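Local coordinates for homoserine kinase (Listeria monocytogenes, PDB 3HUL) that probably catalyses the ATP-dependent phosphorylation of L-homoserine to O-phospho-L-homoserine, a late step of threonine biosynthesis, as a GHMP-family kinase, at the interface of chains A and B. Residues are numbered along the deposited sequence; one frame, centred on the assembly and turned at random. Chains: chain A/B, Homoserine kinase.

The interface of chains A and B. Residues chain A 177-181; chain B 177-181.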
# COMPACT_ATOMS: atom_id res chain seq x y z
N ASP A 177 34.68 -5.22 10.91
CA ASP A 177 34.51 -4.99 12.35
C ASP A 177 33.73 -3.71 12.65
O ASP A 177 33.04 -3.60 13.69
CB ASP A 177 35.90 -4.88 12.99
CG ASP A 177 35.92 -5.29 14.46
OD1 ASP A 177 34.88 -5.75 14.99
OD2 ASP A 177 37.01 -5.17 15.08
N THR A 178 33.85 -2.74 11.76
CA THR A 178 33.42 -1.37 12.01
C THR A 178 33.27 -0.67 10.66
O THR A 178 33.87 -1.09 9.67
CB THR A 178 34.41 -0.62 12.96
OG1 THR A 178 33.93 0.69 13.26
CG2 THR A 178 35.80 -0.52 12.37
N LEU A 179 32.44 0.37 10.61
CA LEU A 179 32.21 1.13 9.39
C LEU A 179 32.22 2.62 9.66
O LEU A 179 31.71 3.06 10.70
CB LEU A 179 30.85 0.78 8.79
CG LEU A 179 30.54 -0.62 8.27
CD1 LEU A 179 29.03 -0.79 8.20
CD2 LEU A 179 31.20 -0.86 6.90
N PRO A 180 32.78 3.42 8.73
CA PRO A 180 32.60 4.86 8.89
C PRO A 180 31.12 5.20 8.98
O PRO A 180 30.31 4.72 8.19
CB PRO A 180 33.22 5.45 7.61
CG PRO A 180 33.58 4.32 6.75
CD PRO A 180 33.67 3.09 7.61
N PHE A 181 30.78 5.99 9.99
CA PHE A 181 29.43 6.47 10.19
C PHE A 181 28.72 6.79 8.86
O PHE A 181 27.64 6.26 8.58
CB PHE A 181 29.44 7.70 11.10
CG PHE A 181 28.07 8.14 11.54
CD1 PHE A 181 27.44 9.21 10.92
CD2 PHE A 181 27.41 7.48 12.57
CE1 PHE A 181 26.16 9.62 11.32
CE2 PHE A 181 26.13 7.88 12.98
CZ PHE A 181 25.51 8.94 12.35
N ASP B 177 32.98 9.06 14.20
CA ASP B 177 33.70 8.79 12.96
C ASP B 177 33.19 7.49 12.39
O ASP B 177 32.77 7.44 11.24
CB ASP B 177 35.21 8.68 13.19
CG ASP B 177 35.91 10.03 13.28
OD1 ASP B 177 35.35 11.07 12.85
OD2 ASP B 177 37.05 10.05 13.80
N THR B 178 33.25 6.44 13.19
CA THR B 178 32.83 5.11 12.77
C THR B 178 31.78 4.56 13.73
O THR B 178 31.44 5.19 14.73
CB THR B 178 34.03 4.10 12.65
OG1 THR B 178 34.41 3.64 13.95
CG2 THR B 178 35.23 4.70 11.93
N LEU B 179 31.30 3.36 13.42
CA LEU B 179 30.24 2.70 14.15
C LEU B 179 30.56 1.20 14.01
O LEU B 179 30.99 0.76 12.95
CB LEU B 179 28.90 3.04 13.47
CG LEU B 179 27.56 3.11 14.22
CD1 LEU B 179 27.60 4.06 15.42
CD2 LEU B 179 26.48 3.56 13.25
N PRO B 180 30.39 0.42 15.09
CA PRO B 180 30.57 -1.03 14.96
C PRO B 180 29.60 -1.61 13.94
O PRO B 180 28.45 -1.16 13.86
CB PRO B 180 30.22 -1.58 16.35
CG PRO B 180 29.56 -0.45 17.09
CD PRO B 180 30.10 0.81 16.49
N PHE B 181 30.07 -2.58 13.16
CA PHE B 181 29.27 -3.17 12.10
C PHE B 181 27.86 -3.55 12.55
O PHE B 181 26.89 -3.25 11.85
CB PHE B 181 29.99 -4.41 11.54
CG PHE B 181 29.28 -5.03 10.38
CD1 PHE B 181 28.40 -6.10 10.57
CD2 PHE B 181 29.47 -4.54 9.08
CE1 PHE B 181 27.74 -6.68 9.48
CE2 PHE B 181 28.81 -5.11 8.00
CZ PHE B 181 27.94 -6.18 8.20
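A:Leu179 meets the phenyl ring of B:Phe181 at its rim: its methyl A:Leu179 CD1 lies off the edge and to one side of the ring plane, 3.9 Å from B:Phe181 CD2. The two side chains run side by side, pointing the same way. At the other end of the contact the roles are exchanged: B:Leu179 CD2 stands 4.1 Å from A:Phe181 CD2, again off an edge and to one side of the plane, but these side chains cross at a slant. Neither leucine sits over a ring centre, and the two rings, far apart, do not stack on each other.

Between these flanks, residues 178-180 of each chain pair as short antiparallel strands, an example of a two-fold built on backbone pairing. A:Leu179 and B:Leu179 face one another and exchange N-H and carbonyl in both directions; the amide A:Leu179 N reaches B:Leu179 O at 2.8 Å, nearly in line with the carbonyl bond. Outside this pair, each helix-starting residue gives its amide to the partner: A:Phe181 N bonds to B:Asp177 O at 2.8 Å, and B:Phe181 N to A:Asp177 O at 3.2 Å. An N-H from the first turn of each helix is thereby satisfied across the boundary.

The leucines and the threonines both depart from the two-fold, the leucines in their first torsion. With A:Thr178 OG1 anti to its backbone N (chi1 -177°), the hydroxyl donates from above the carbonyl plane to B:Leu179 O at 3.0 Å, so this oxygen is gripped by two donors. B:Thr178 is rotated differently (chi1 78°), which brings its OG1 to 3.1 Å from A:Thr178 OG1 in a hydroxyl-hydroxyl bond of undecided direction, the side chains crossing at about a right angle.

Although the deposited assembly holds four copies and the structure alone does not show which pairing operates in solution, this small intermolecular sheet, leading into helices 181-198 of A and 181-199 of B, probably helps to hold two subunits together as a two-fold dimer.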